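Local coordinates for protein D-glycerate 2-kinase (Thermotoga maritima, PDB 2B8N) that catalyses the magnesium- and ATP-dependent phosphorylation of D-glycerate to 2-phosphoglycerate, a step in the degradation of serine by way of 3-hydroxypyruvate, at residues F35-V40 and A68-G73; P45-D50 and K193-V198; I76-V81 and L117-Q122; P214-S219 and V255-I260. One frame throughout, in Å; residues are numbered along the deposited sequence.

All four contacts lie round one six-stranded parallel sheet. Contacts 1 and 2 belong to one face and touch each other through Val71 on Pro45. Contacts 3 and 4 lie over the other face, where helix 184-189 packs against both. Contact 2 is the buried one, purely leucine and valine on strand 193-199. The other three are partly buried: contact 1 adds a carboxylate pair on its more exposed side, contact 3 rests partly on a lysine chain, and contact 4 sets a loop with a tryptophan against a strand that is outermost within the chain. The strands of contacts 2 and 4 are sheet neighbours, whereas contacts 3 and 4 stay about 9 Å apart at their nearest atoms.

Contact 1 of 4, residues F35-V40 and A68-G73; sequences FPDRAV and AYEVLG
Ala68 meets Val40 at the buried side of this helix-helix contact. Val40 places CG1 anti to its backbone N (chi1 169°), which sends that methyl across to the other helix, 3.9 Å from Ala68 N and 4.5 Å from Ala68 CB. The other branch serves a different neighbour, since Val40 CG2 packs on Ile260 CD1. Ala68 also rests on Leu130 and Leu132 of strand 128-133, which ties this end of helix 61-72 to the sheet. Helix 61-72 is the crossing helix of a beta-alpha-beta unit, leading from strand 52-57 to its parallel neighbour 76-84 in a Rossmann-like domain. Two residues on, Glu70 reaches back with an extended chain toward the solvent side. Its OE1 stands 4.0 Å from Asp37 OD1, the two carboxylates turned 73° apart. This pairing of like charges is probably eased by Lys41, whose NZ forms salt bridges with both Glu70 OE1 and Asp37 OD2, while Glu70 OE2 is bridged to Lys66. Val71 starts toward helix 36-41 but packs instead on Leu44 and Pro45, which follow that helix in the chain. Gly73 is the first residue to leave helical backbone angles, with a positive phi (64°); its N is still bonded to Tyr69 O, and the chain turns off toward strand 76-84.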
# COMPACT_ATOMS: atom_id res chain seq x y z
N PHE A 35 -4.57 -8.23 -7.32
CA PHE A 35 -5.70 -8.59 -6.49
C PHE A 35 -5.21 -9.71 -5.61
O PHE A 35 -4.43 -10.54 -6.05
CB PHE A 35 -6.88 -9.09 -7.29
CG PHE A 35 -7.79 -8.01 -7.80
CD1 PHE A 35 -7.34 -6.68 -7.95
CD2 PHE A 35 -9.08 -8.32 -8.20
CE1 PHE A 35 -8.22 -5.69 -8.45
CE2 PHE A 35 -9.94 -7.34 -8.72
CZ PHE A 35 -9.52 -6.03 -8.83
N PRO A 36 -5.70 -9.77 -4.38
CA PRO A 36 -5.21 -10.83 -3.48
C PRO A 36 -5.31 -12.26 -4.06
O PRO A 36 -4.34 -13.01 -3.95
CB PRO A 36 -6.10 -10.67 -2.23
CG PRO A 36 -6.65 -9.25 -2.30
CD PRO A 36 -6.72 -8.90 -3.75
N ASP A 37 -6.45 -12.61 -4.66
CA ASP A 37 -6.69 -13.97 -5.15
C ASP A 37 -5.61 -14.38 -6.16
O ASP A 37 -4.95 -15.42 -6.01
CB ASP A 37 -8.09 -14.10 -5.79
CG ASP A 37 -8.51 -15.57 -6.03
OD1 ASP A 37 -8.83 -16.29 -5.05
OD2 ASP A 37 -8.52 -16.01 -7.21
N ARG A 38 -5.42 -13.56 -7.18
CA ARG A 38 -4.49 -13.88 -8.21
C ARG A 38 -3.03 -13.82 -7.67
O ARG A 38 -2.19 -14.64 -8.08
CB ARG A 38 -4.72 -12.94 -9.41
CG ARG A 38 -3.63 -12.98 -10.47
CD ARG A 38 -4.11 -12.62 -11.85
NE ARG A 38 -2.98 -12.17 -12.67
CZ ARG A 38 -3.09 -11.41 -13.75
NH1 ARG A 38 -4.27 -11.01 -14.19
NH2 ARG A 38 -2.00 -11.04 -14.41
N ALA A 39 -2.73 -12.89 -6.77
CA ALA A 39 -1.33 -12.74 -6.29
C ALA A 39 -0.85 -13.96 -5.54
O ALA A 39 0.31 -14.41 -5.69
CB ALA A 39 -1.19 -11.49 -5.41
N VAL A 40 -1.75 -14.48 -4.72
CA VAL A 40 -1.50 -15.68 -3.92
C VAL A 40 -1.37 -16.91 -4.83
O VAL A 40 -0.38 -17.63 -4.78
CB VAL A 40 -2.64 -15.89 -2.89
CG1 VAL A 40 -2.55 -17.26 -2.23
CG2 VAL A 40 -2.58 -14.80 -1.83
N ALA A 68 -5.56 -18.85 -0.30
CA ALA A 68 -4.64 -19.84 0.26
C ALA A 68 -5.35 -21.15 0.61
O ALA A 68 -4.81 -22.23 0.42
CB ALA A 68 -3.98 -19.28 1.50
N TYR A 69 -6.55 -21.03 1.16
CA TYR A 69 -7.34 -22.20 1.48
C TYR A 69 -7.59 -23.03 0.22
O TYR A 69 -7.43 -24.26 0.22
CB TYR A 69 -8.67 -21.77 2.08
CG TYR A 69 -9.55 -22.91 2.46
CD1 TYR A 69 -9.11 -23.88 3.34
CD2 TYR A 69 -10.83 -23.02 1.94
CE1 TYR A 69 -9.93 -24.94 3.69
CE2 TYR A 69 -11.64 -24.06 2.28
CZ TYR A 69 -11.19 -25.01 3.15
OH TYR A 69 -12.02 -26.04 3.49
N GLU A 70 -7.96 -22.33 -0.85
CA GLU A 70 -8.24 -22.97 -2.13
C GLU A 70 -7.00 -23.64 -2.73
O GLU A 70 -7.11 -24.69 -3.34
CB GLU A 70 -8.85 -21.98 -3.13
CG GLU A 70 -10.26 -21.53 -2.75
CD GLU A 70 -10.82 -20.45 -3.64
OE1 GLU A 70 -10.17 -20.08 -4.64
OE2 GLU A 70 -11.94 -19.97 -3.33
N VAL A 71 -5.83 -23.03 -2.55
CA VAL A 71 -4.58 -23.69 -2.94
C VAL A 71 -4.27 -24.93 -2.04
O VAL A 71 -3.93 -25.98 -2.57
CB VAL A 71 -3.36 -22.72 -2.93
CG1 VAL A 71 -2.05 -23.51 -3.14
CG2 VAL A 71 -3.52 -21.61 -4.00
N LEU A 72 -4.37 -24.80 -0.72
CA LEU A 72 -3.84 -25.82 0.20
C LEU A 72 -4.85 -26.79 0.79
O LEU A 72 -4.52 -27.93 1.02
CB LEU A 72 -3.08 -25.16 1.33
CG LEU A 72 -1.79 -24.45 0.92
CD1 LEU A 72 -1.35 -23.68 2.13
CD2 LEU A 72 -0.70 -25.39 0.43
N GLY A 73 -6.06 -26.32 1.10
CA GLY A 73 -7.07 -27.16 1.73
C GLY A 73 -6.69 -27.65 3.13
O GLY A 73 -6.19 -26.88 3.93

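Contact 2 of 4, residues P45-D50 and K193-V198; sequences PKLNLD and KVVALV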
# COMPACT_ATOMS: atom_id res chain seq x y z
N PRO A 45 1.47 -21.94 -4.78
CA PRO A 45 1.66 -23.33 -5.20
C PRO A 45 3.13 -23.70 -5.40
O PRO A 45 3.55 -24.77 -4.96
CB PRO A 45 0.90 -23.37 -6.53
CG PRO A 45 -0.13 -22.31 -6.38
CD PRO A 45 0.61 -21.21 -5.73
N LYS A 46 3.89 -22.81 -6.02
CA LYS A 46 5.33 -23.00 -6.21
C LYS A 46 6.12 -23.31 -4.91
O LYS A 46 7.17 -23.96 -4.94
CB LYS A 46 5.93 -21.77 -6.91
CG LYS A 46 5.32 -21.46 -8.29
CD LYS A 46 6.09 -20.31 -8.92
CE LYS A 46 5.29 -19.56 -9.97
NZ LYS A 46 5.74 -18.13 -10.00
N LEU A 47 5.61 -22.86 -3.76
CA LEU A 47 6.34 -23.02 -2.49
C LEU A 47 6.16 -24.40 -1.79
O LEU A 47 6.92 -24.72 -0.89
CB LEU A 47 6.01 -21.85 -1.55
CG LEU A 47 6.16 -20.45 -2.17
CD1 LEU A 47 5.81 -19.36 -1.19
CD2 LEU A 47 7.57 -20.19 -2.69
N ASN A 48 5.18 -25.21 -2.22
CA ASN A 48 4.96 -26.56 -1.68
C ASN A 48 4.90 -26.64 -0.14
O ASN A 48 5.69 -27.35 0.51
CB ASN A 48 6.00 -27.53 -2.24
CG ASN A 48 5.84 -27.76 -3.73
OD1 ASN A 48 4.83 -27.39 -4.33
ND2 ASN A 48 6.83 -28.38 -4.32
N LEU A 49 3.95 -25.92 0.45
CA LEU A 49 3.87 -25.83 1.88
C LEU A 49 3.05 -26.99 2.47
O LEU A 49 2.15 -27.52 1.82
CB LEU A 49 3.30 -24.48 2.31
CG LEU A 49 4.12 -23.24 1.90
CD1 LEU A 49 3.58 -21.99 2.61
CD2 LEU A 49 5.62 -23.44 2.16
N ASP A 50 3.42 -27.38 3.69
CA ASP A 50 2.78 -28.46 4.42
C ASP A 50 2.69 -28.13 5.90
O ASP A 50 3.48 -27.31 6.41
CB ASP A 50 3.60 -29.74 4.25
CG ASP A 50 3.45 -30.34 2.87
OD1 ASP A 50 2.29 -30.65 2.49
OD2 ASP A 50 4.47 -30.52 2.17
N LYS A 193 8.80 -22.60 11.15
CA LYS A 193 9.20 -21.71 10.03
C LYS A 193 8.14 -20.65 9.75
O LYS A 193 6.95 -20.90 9.90
CB LYS A 193 9.44 -22.52 8.74
CG LYS A 193 10.39 -21.82 7.76
CD LYS A 193 10.34 -22.28 6.28
CE LYS A 193 10.77 -21.04 5.35
NZ LYS A 193 10.85 -21.20 3.82
N VAL A 194 8.57 -19.46 9.35
CA VAL A 194 7.64 -18.45 8.85
C VAL A 194 7.84 -18.27 7.36
O VAL A 194 8.96 -17.95 6.92
CB VAL A 194 7.84 -17.09 9.54
CG1 VAL A 194 7.02 -16.00 8.83
CG2 VAL A 194 7.46 -17.16 11.05
N VAL A 195 6.78 -18.50 6.59
CA VAL A 195 6.77 -18.15 5.15
C VAL A 195 5.74 -17.04 4.92
O VAL A 195 4.53 -17.29 4.94
CB VAL A 195 6.45 -19.33 4.19
CG1 VAL A 195 6.72 -18.93 2.75
CG2 VAL A 195 7.28 -20.56 4.50
N ALA A 196 6.23 -15.83 4.67
CA ALA A 196 5.35 -14.68 4.53
C ALA A 196 5.09 -14.30 3.08
O ALA A 196 6.01 -14.25 2.24
CB ALA A 196 5.93 -13.48 5.27
N LEU A 197 3.81 -14.06 2.79
CA LEU A 197 3.41 -13.44 1.54
C LEU A 197 2.91 -12.02 1.86
O LEU A 197 1.94 -11.83 2.64
CB LEU A 197 2.32 -14.24 0.84
CG LEU A 197 2.61 -15.71 0.48
CD1 LEU A 197 1.61 -16.14 -0.59
CD2 LEU A 197 4.04 -15.99 0.02
N VAL A 198 3.57 -11.05 1.24
CA VAL A 198 3.35 -9.66 1.53
C VAL A 198 2.78 -8.93 0.32
O VAL A 198 3.26 -9.04 -0.81
CB VAL A 198 4.66 -9.00 1.96
CG1 VAL A 198 4.43 -7.53 2.31
CG2 VAL A 198 5.25 -9.73 3.13
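Leu49 and Val195 point at each other tip to tip, with Leu49 CD2 4.1 Å from Val195 CG2. The second methyl of the same valine, CG1, belongs to a different partner: Leu47 CD1 sits 4.1 Å from Val195 CG1, the two side chains meeting aslant rather than end on. Val195 is thus a fork, one prong for each leucine: with chi1 at -170°, CG2 lies beside the backbone N and faces Leu49, while CG1 lies beside the carbonyl carbon and faces Leu47. Leu47 goes further along the strand and runs antiparallel past Leu197, so that its CD1 also lies 4.0 Å from Leu197 CD2. A single leucine methyl therefore lodges over the strand between residues 195 and 197, which face the same way because they are two apart.

The other side of the contact is a turn. The weakly bonded helical turn about 45-47 gives way at Asn48, the first residue to leave helical angles (phi 50°), and the chain then runs on extended; Leu47 before it and Leu49 after it both point CB toward the strand. No hydrogen bond crosses between the segments, and the contact is wholly aliphatic. The neighbouring strands continue the packing surface: Leu49 also touches Leu130 of strand 128-133, and Leu47 touches His258 of strand 255-261. What forms is a short, weakly bonded helical turn and loop packed over one face of the parallel sheet, just ahead of strand 52-57, in a three-layer alpha/beta domain of Rossmann-like strand order.

Contact 3 of 4, residues I76-V81 and L117-Q122; sequences IRKGVV and LELVDQ
Leu119, near the end of helix 107-120, packs onto Lys78 and Val80 of strand 76-84. The helix belongs to the connection that carries the chain from strand 96-100, outermost in the sheet within the chain, back across the Rossmann-like sheet to strand 128-133, and here its last turn lies over the strand next to the outermost one.

The apolar part centres on one methyl. Leu119 CD1 lies 3.9 Å from Val80 CB and equally 3.9 Å from Val80 CG1, so it nestles against the branch point of the valine and not just a tip. The chi1 of Val80, 64°, sets CG1 between backbone N and carbonyl carbon, which leaves both CB and CG1 against Leu119 CD1; the two side chains meet at a slant.

Polar interactions run alongside without crossing the two segments. Strand 76-84 is held in the sheet by backbone bonds of Lys78 and Val80 to Leu54 on one side and of Gly79 to Glu96 on the other. At the helix end, Asp121 N is bonded to Leu117 O, and the Asp121 carboxylate makes a salt bridge with Arg188.

Lys78 combines both kinds. Its chain is bent (chi2 -68°) and its NZ end is held by Asp94 O, while the aliphatic part does the packing: Lys78 CD lies 4.0 Å from Leu119 CD1.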
# COMPACT_ATOMS: atom_id res chain seq x y z
N ILE A 76 -3.82 -26.90 5.66
CA ILE A 76 -4.00 -25.92 6.72
C ILE A 76 -4.78 -26.59 7.87
O ILE A 76 -5.90 -27.08 7.70
CB ILE A 76 -4.73 -24.63 6.28
CG1 ILE A 76 -3.89 -23.81 5.29
CG2 ILE A 76 -5.07 -23.75 7.52
CD1 ILE A 76 -4.76 -22.98 4.33
N ARG A 77 -4.14 -26.58 9.03
CA ARG A 77 -4.67 -27.19 10.23
C ARG A 77 -5.49 -26.20 11.03
O ARG A 77 -6.43 -26.59 11.70
CB ARG A 77 -3.50 -27.72 11.03
CG ARG A 77 -2.72 -28.71 10.19
CD ARG A 77 -1.60 -29.38 10.91
NE ARG A 77 -1.34 -30.66 10.28
CZ ARG A 77 -0.64 -31.65 10.83
NH1 ARG A 77 -0.09 -31.51 12.03
NH2 ARG A 77 -0.49 -32.78 10.15
N LYS A 78 -5.13 -24.92 10.95
CA LYS A 78 -5.83 -23.84 11.64
C LYS A 78 -5.61 -22.55 10.85
O LYS A 78 -4.52 -22.32 10.32
CB LYS A 78 -5.31 -23.67 13.08
CG LYS A 78 -6.42 -23.70 14.15
CD LYS A 78 -7.36 -22.49 14.08
CE LYS A 78 -8.85 -22.89 13.86
NZ LYS A 78 -9.26 -23.00 12.40
N GLY A 79 -6.65 -21.74 10.76
CA GLY A 79 -6.56 -20.44 10.11
C GLY A 79 -7.21 -19.35 10.95
O GLY A 79 -8.23 -19.56 11.63
N VAL A 80 -6.60 -18.17 10.88
CA VAL A 80 -7.10 -17.00 11.61
C VAL A 80 -6.91 -15.74 10.76
O VAL A 80 -5.91 -15.59 10.04
CB VAL A 80 -6.43 -16.86 12.99
CG1 VAL A 80 -4.93 -16.62 12.84
CG2 VAL A 80 -7.08 -15.76 13.82
N VAL A 81 -7.90 -14.85 10.83
CA VAL A 81 -8.02 -13.68 9.98
C VAL A 81 -8.32 -12.47 10.86
O VAL A 81 -9.28 -12.49 11.65
CB VAL A 81 -9.16 -13.91 8.94
CG1 VAL A 81 -9.55 -12.63 8.22
CG2 VAL A 81 -8.76 -15.02 7.95
N LEU A 117 -1.05 -15.50 19.01
CA LEU A 117 0.16 -16.00 19.71
C LEU A 117 -0.13 -17.33 20.39
O LEU A 117 0.79 -18.13 20.61
CB LEU A 117 0.72 -14.96 20.70
CG LEU A 117 1.32 -13.66 20.11
CD1 LEU A 117 1.75 -12.68 21.18
CD2 LEU A 117 2.51 -13.89 19.19
N GLU A 118 -1.40 -17.58 20.74
CA GLU A 118 -1.81 -18.89 21.25
C GLU A 118 -1.72 -19.91 20.14
O GLU A 118 -1.26 -21.03 20.35
CB GLU A 118 -3.22 -18.87 21.83
CG GLU A 118 -3.33 -17.92 23.01
CD GLU A 118 -3.98 -18.58 24.20
OE1 GLU A 118 -3.48 -19.65 24.61
OE2 GLU A 118 -4.98 -18.01 24.70
N LEU A 119 -2.13 -19.52 18.94
CA LEU A 119 -2.04 -20.42 17.81
C LEU A 119 -0.59 -20.74 17.39
O LEU A 119 -0.37 -21.82 16.84
CB LEU A 119 -2.81 -19.89 16.60
CG LEU A 119 -4.30 -19.64 16.82
CD1 LEU A 119 -5.05 -19.48 15.47
CD2 LEU A 119 -4.96 -20.74 17.66
N VAL A 120 0.39 -19.88 17.66
CA VAL A 120 1.74 -20.12 17.15
C VAL A 120 2.76 -20.58 18.20
O VAL A 120 3.86 -21.03 17.85
CB VAL A 120 2.31 -18.93 16.34
CG1 VAL A 120 1.46 -18.66 15.12
CG2 VAL A 120 2.40 -17.68 17.16
N ASP A 121 2.45 -20.49 19.49
CA ASP A 121 3.42 -20.99 20.48
C ASP A 121 3.38 -22.52 20.50
O ASP A 121 2.41 -23.14 20.07
CB ASP A 121 3.16 -20.44 21.88
CG ASP A 121 3.39 -18.95 21.99
OD1 ASP A 121 4.24 -18.38 21.25
OD2 ASP A 121 2.70 -18.36 22.85
N GLN A 122 4.46 -23.11 21.02
CA GLN A 122 4.61 -24.56 21.05
C GLN A 122 4.26 -25.20 19.70
O GLN A 122 3.37 -26.04 19.61
CB GLN A 122 3.73 -25.18 22.16
CG GLN A 122 4.11 -24.81 23.59
CD GLN A 122 3.21 -23.74 24.18
OE1 GLN A 122 2.96 -22.70 23.56
NE2 GLN A 122 2.70 -23.98 25.39

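Contact 4 of 4, residues P214-S219 and V255-I260; sequences PAWPDS and VEIHLI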
# COMPACT_ATOMS: atom_id res chain seq x y z
N PRO A 214 7.28 -7.53 11.83
CA PRO A 214 6.99 -8.58 12.79
C PRO A 214 7.74 -9.91 12.50
O PRO A 214 8.01 -10.69 13.42
CB PRO A 214 5.48 -8.72 12.69
CG PRO A 214 5.16 -8.28 11.34
CD PRO A 214 6.11 -7.22 10.99
N ALA A 215 8.09 -10.17 11.24
CA ALA A 215 9.03 -11.23 10.91
C ALA A 215 10.22 -10.62 10.20
O ALA A 215 10.57 -11.03 9.09
CB ALA A 215 8.36 -12.24 10.02
N TRP A 216 10.82 -9.59 10.81
CA TRP A 216 12.03 -8.97 10.26
C TRP A 216 12.92 -8.55 11.39
O TRP A 216 12.43 -7.97 12.36
CB TRP A 216 11.69 -7.73 9.43
CG TRP A 216 12.87 -7.27 8.62
CD1 TRP A 216 13.72 -6.22 8.89
CD2 TRP A 216 13.34 -7.85 7.40
NE1 TRP A 216 14.68 -6.11 7.91
CE2 TRP A 216 14.47 -7.10 6.99
CE3 TRP A 216 12.91 -8.93 6.63
CZ2 TRP A 216 15.18 -7.41 5.84
CZ3 TRP A 216 13.60 -9.23 5.51
CH2 TRP A 216 14.74 -8.48 5.11
N PRO A 217 14.24 -8.81 11.29
CA PRO A 217 15.08 -8.45 12.42
C PRO A 217 15.11 -6.93 12.68
O PRO A 217 14.97 -6.12 11.74
CB PRO A 217 16.47 -8.98 12.03
CG PRO A 217 16.47 -8.96 10.59
CD PRO A 217 15.06 -9.34 10.19
N ASP A 218 15.28 -6.57 13.95
CA ASP A 218 15.29 -5.17 14.38
C ASP A 218 16.72 -4.77 14.68
O ASP A 218 17.28 -5.18 15.71
CB ASP A 218 14.41 -4.99 15.63
CG ASP A 218 14.44 -3.58 16.19
OD1 ASP A 218 14.93 -2.65 15.52
OD2 ASP A 218 13.96 -3.40 17.33
N SER A 219 17.31 -3.97 13.79
CA SER A 219 18.70 -3.54 13.98
C SER A 219 18.85 -2.48 15.10
O SER A 219 19.93 -2.34 15.69
CB SER A 219 19.31 -3.05 12.67
OG SER A 219 18.75 -1.81 12.28
N VAL A 255 12.85 -17.50 8.67
CA VAL A 255 11.94 -16.69 7.85
C VAL A 255 12.23 -16.72 6.35
O VAL A 255 13.37 -16.64 5.93
CB VAL A 255 11.99 -15.22 8.27
CG1 VAL A 255 11.16 -14.36 7.34
CG2 VAL A 255 11.51 -15.05 9.72
N GLU A 256 11.19 -16.81 5.55
CA GLU A 256 11.28 -16.64 4.11
C GLU A 256 10.20 -15.64 3.74
O GLU A 256 9.03 -15.86 4.07
CB GLU A 256 11.03 -17.96 3.37
N ILE A 257 10.58 -14.55 3.08
CA ILE A 257 9.60 -13.55 2.64
C ILE A 257 9.53 -13.42 1.13
O ILE A 257 10.56 -13.36 0.45
CB ILE A 257 9.90 -12.16 3.24
CG1 ILE A 257 9.83 -12.22 4.78
CG2 ILE A 257 8.87 -11.13 2.73
CD1 ILE A 257 10.27 -10.97 5.48
N HIS A 258 8.29 -13.40 0.61
CA HIS A 258 8.00 -13.19 -0.80
C HIS A 258 7.02 -12.02 -0.97
O HIS A 258 5.97 -11.99 -0.35
CB HIS A 258 7.40 -14.45 -1.40
CG HIS A 258 8.15 -15.69 -1.05
ND1 HIS A 258 9.15 -16.21 -1.85
CD2 HIS A 258 8.07 -16.49 0.04
CE1 HIS A 258 9.64 -17.29 -1.28
NE2 HIS A 258 9.01 -17.48 -0.13
N LEU A 259 7.40 -11.05 -1.80
CA LEU A 259 6.55 -9.91 -2.14
C LEU A 259 5.68 -10.36 -3.29
O LEU A 259 6.18 -10.47 -4.42
CB LEU A 259 7.37 -8.67 -2.56
CG LEU A 259 8.19 -7.94 -1.49
CD1 LEU A 259 9.18 -6.93 -2.13
CD2 LEU A 259 7.27 -7.24 -0.51
N ILE A 260 4.41 -10.63 -3.02
CA ILE A 260 3.48 -11.08 -4.06
C ILE A 260 2.73 -9.91 -4.74
O ILE A 260 2.20 -10.06 -5.83
CB ILE A 260 2.50 -12.20 -3.55
CG1 ILE A 260 1.44 -11.64 -2.60
CG2 ILE A 260 3.28 -13.31 -2.86
CD1 ILE A 260 0.39 -12.62 -2.25
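Ile257 drives its CD1 into the angle between Trp216 and Ala215, and this is the close-packed heart of the contact. The methyl meets the six-membered part of the indole at its edge, near the ring plane, 3.5 Å from Trp216 CE3 and 3.8 Å from Trp216 CZ3; the two side chains cross at about a right angle. It also lies 3.6 Å from Ala215 O. A chi1 of -167° turns the indole to the side of its own carbonyl carbon, where it reaches the methyl, and one of its faces carries Pro217 CD.

Packing is slacker at the start of the strand. Val255 CG2 stands 4.2 Å from Ala215 CB, while Val255 CG1 is 3.8 Å from Ala215 O. Ala215 is the buried residue of the four, resting on Ala186 of helix 184-189; Trp216, Val255 and Ile257 are all partly exposed. No hydrogen bond joins the segments, and farther along the loop the chain leaves the strand altogether.

Strand 255-261 is an outermost strand of the parallel sheet within the chain, and the loop belongs to the beta-alpha-beta crossover connection from its parallel neighbour 193-199, packing back on the strand it leads to.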